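Local coordinates for protein glutathione S-transferase 2 (Heligmosomoides polygyrus, PDB 1TW9) that probably transfers glutathione to electrophilic substrates, releasing a halide from organic halides, as a sigma-family glutathione transferase of a parasitic nematode, at residues Leu6-Gly11 with Gln50-Glu55. Numbering follows the deposited sequence.
Sequences LTYFNG and QVPVLE
Val-51 CG1 lies over one face of the Phe-9 ring, 3.9 Å from its centroid and offset toward the rim, a CH-pi contact. The same methyl comes within 3.4 Å of Tyr-8 CD1, meeting that ring obliquely. Phe-9 CB covers one face of the Tyr-8 ring, while Val-51 C and Gly-11 O lie at its edge. With CG anti to the backbone N (chi1 -172°), the tyrosine runs alongside the Pro-52 ring, CD1 3.6 Å from Pro-52 CD, and its OH is hydrogen-bonded to Ala-14 N. An alanine at Tyr-8 would probably open a gap beside Val-51 and Pro-52 and leave Ala-14 N without its hydroxyl partner. The other methyl of Val-51, CG2, packs against Thr-7 CG2 at 3.8 Å. Thr-7 and Val-53 form an antiparallel hydrogen-bonded pair: Thr-7 N donates to Val-53 O (2.9 Å), and Val-53 N returns a bond to Thr-7 O (3.0 Å). A water bonded to Thr-7 OG1 donates to Val-53 O, giving that carbonyl a second partner. On the face carrying Leu-6 and Leu-54, helices 16-24 and 64-75 cover the sheet. Strand 4-9 here joins strand 53-56 immediately after the cis peptide bond preceding Pro-52, the cis-proline loop of the thioredoxin-like N-terminal domain of glutathione transferases, which borders the glutathione site in this family.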
loop_
_atom_site.group_PDB
_atom_site.type_symbol
_atom_site.label_atom_id
_atom_site.label_comp_id
_atom_site.label_asym_id
_atom_site.label_seq_id
_atom_site.Cartn_x
_atom_site.Cartn_y
_atom_site.Cartn_z
ATOM N N LEU A 6 -8.043 -10.143 15.154
ATOM C CA LEU A 6 -6.754 -9.665 14.622
ATOM C C LEU A 6 -5.652 -10.586 15.228
ATOM O O LEU A 6 -5.583 -10.742 16.450
ATOM C CB LEU A 6 -6.489 -8.259 15.075
ATOM C CG LEU A 6 -5.204 -7.640 14.449
ATOM C CD1 LEU A 6 -5.234 -7.441 12.950
ATOM C CD2 LEU A 6 -4.848 -6.305 15.204
ATOM N N THR A 7 -4.837 -11.199 14.366
ATOM C CA THR A 7 -3.757 -12.092 14.825
ATOM C C THR A 7 -2.413 -11.399 14.445
ATOM O O THR A 7 -2.185 -10.995 13.281
ATOM C CB THR A 7 -3.896 -13.467 14.161
ATOM O OG1 THR A 7 -5.120 -14.110 14.619
ATOM C CG2 THR A 7 -2.768 -14.345 14.637
ATOM N N TYR A 8 -1.539 -11.298 15.445
ATOM C CA TYR A 8 -0.245 -10.664 15.284
ATOM C C TYR A 8 0.648 -11.185 16.414
ATOM O O TYR A 8 0.250 -12.022 17.175
ATOM C CB TYR A 8 -0.367 -9.137 15.246
ATOM C CG TYR A 8 0.924 -8.446 14.895
ATOM C CD1 TYR A 8 1.570 -8.710 13.701
ATOM C CD2 TYR A 8 1.517 -7.555 15.765
ATOM C CE1 TYR A 8 2.755 -8.098 13.400
ATOM C CE2 TYR A 8 2.689 -6.970 15.489
ATOM C CZ TYR A 8 3.317 -7.237 14.260
ATOM O OH TYR A 8 4.525 -6.637 13.937
ATOM N N PHE A 9 1.876 -10.700 16.491
ATOM C CA PHE A 9 2.735 -10.953 17.603
ATOM C C PHE A 9 2.384 -10.082 18.794
ATOM O O PHE A 9 1.517 -9.174 18.694
ATOM C CB PHE A 9 4.168 -10.723 17.165
ATOM C CG PHE A 9 4.615 -11.706 16.137
ATOM C CD1 PHE A 9 4.666 -13.055 16.451
ATOM C CD2 PHE A 9 4.988 -11.306 14.879
ATOM C CE1 PHE A 9 5.057 -13.988 15.520
ATOM C CE2 PHE A 9 5.416 -12.264 13.955
ATOM C CZ PHE A 9 5.427 -13.580 14.290
ATOM N N ASN A 10 2.992 -10.400 19.940
ATOM C CA ASN A 10 2.784 -9.579 21.137
ATOM C C ASN A 10 3.648 -8.353 21.071
ATOM O O ASN A 10 4.666 -8.235 21.727
ATOM C CB ASN A 10 3.036 -10.318 22.471
ATOM C CG ASN A 10 2.647 -9.492 23.663
ATOM O OD1 ASN A 10 1.882 -8.561 23.533
ATOM N ND2 ASN A 10 3.181 -9.843 24.830
ATOM N N GLY A 11 3.184 -7.432 20.262
ATOM C CA GLY A 11 3.758 -6.142 20.146
ATOM C C GLY A 11 2.908 -5.216 19.328
ATOM O O GLY A 11 1.929 -5.609 18.754
ATOM N N GLN A 50 2.429 -14.840 6.894
ATOM C CA GLN A 50 2.812 -13.792 7.833
ATOM C C GLN A 50 1.624 -13.251 8.586
ATOM O O GLN A 50 0.462 -13.498 8.215
ATOM C CB GLN A 50 3.430 -12.625 7.140
ATOM C CG GLN A 50 4.594 -12.930 6.294
ATOM C CD GLN A 50 4.756 -11.799 5.331
ATOM O OE1 GLN A 50 3.956 -11.645 4.398
ATOM N NE2 GLN A 50 5.700 -10.967 5.584
ATOM N N VAL A 51 1.951 -12.461 9.592
ATOM C CA VAL A 51 0.965 -11.742 10.381
ATOM C C VAL A 51 1.346 -10.253 10.276
ATOM O O VAL A 51 2.490 -9.916 9.920
ATOM C CB VAL A 51 1.039 -12.505 11.729
ATOM C CG1 VAL A 51 2.031 -11.976 12.745
ATOM C CG2 VAL A 51 -0.170 -13.330 12.116
ATOM N N PRO A 52 0.387 -9.344 10.390
ATOM C CA PRO A 52 -0.926 -9.564 10.938
ATOM C C PRO A 52 -1.896 -10.110 9.914
ATOM O O PRO A 52 -1.685 -9.958 8.710
ATOM C CB PRO A 52 -1.380 -8.141 11.237
ATOM C CG PRO A 52 -0.688 -7.339 10.236
ATOM C CD PRO A 52 0.669 -7.909 10.262
ATOM N N VAL A 53 -2.917 -10.777 10.414
ATOM C CA VAL A 53 -4.016 -11.196 9.589
ATOM C C VAL A 53 -5.268 -10.861 10.356
ATOM O O VAL A 53 -5.400 -11.239 11.541
ATOM C CB VAL A 53 -3.959 -12.723 9.329
ATOM C CG1 VAL A 53 -5.215 -13.254 8.632
ATOM C CG2 VAL A 53 -2.761 -13.061 8.490
ATOM N N LEU A 54 -6.243 -10.287 9.640
ATOM C CA LEU A 54 -7.563 -10.016 10.191
ATOM C C LEU A 54 -8.492 -11.107 9.726
ATOM O O LEU A 54 -8.411 -11.479 8.576
ATOM C CB LEU A 54 -8.055 -8.666 9.627
ATOM C CG LEU A 54 -9.467 -8.224 10.037
ATOM C CD1 LEU A 54 -9.494 -7.860 11.516
ATOM C CD2 LEU A 54 -9.889 -7.136 9.113
ATOM N N GLU A 55 -9.382 -11.591 10.567
ATOM C CA GLU A 55 -10.547 -12.317 10.124
ATOM C C GLU A 55 -11.787 -11.479 10.350
ATOM O O GLU A 55 -11.994 -10.962 11.462
ATOM C CB GLU A 55 -10.699 -13.619 10.872
ATOM C CG GLU A 55 -9.574 -14.580 10.549
ATOM C CD GLU A 55 -9.824 -15.992 11.025
ATOM O OE1 GLU A 55 -10.928 -16.282 11.555
ATOM O OE2 GLU A 55 -8.916 -16.828 10.833
HETATM O O HOH W 1 -6.706 -13.630 12.408
#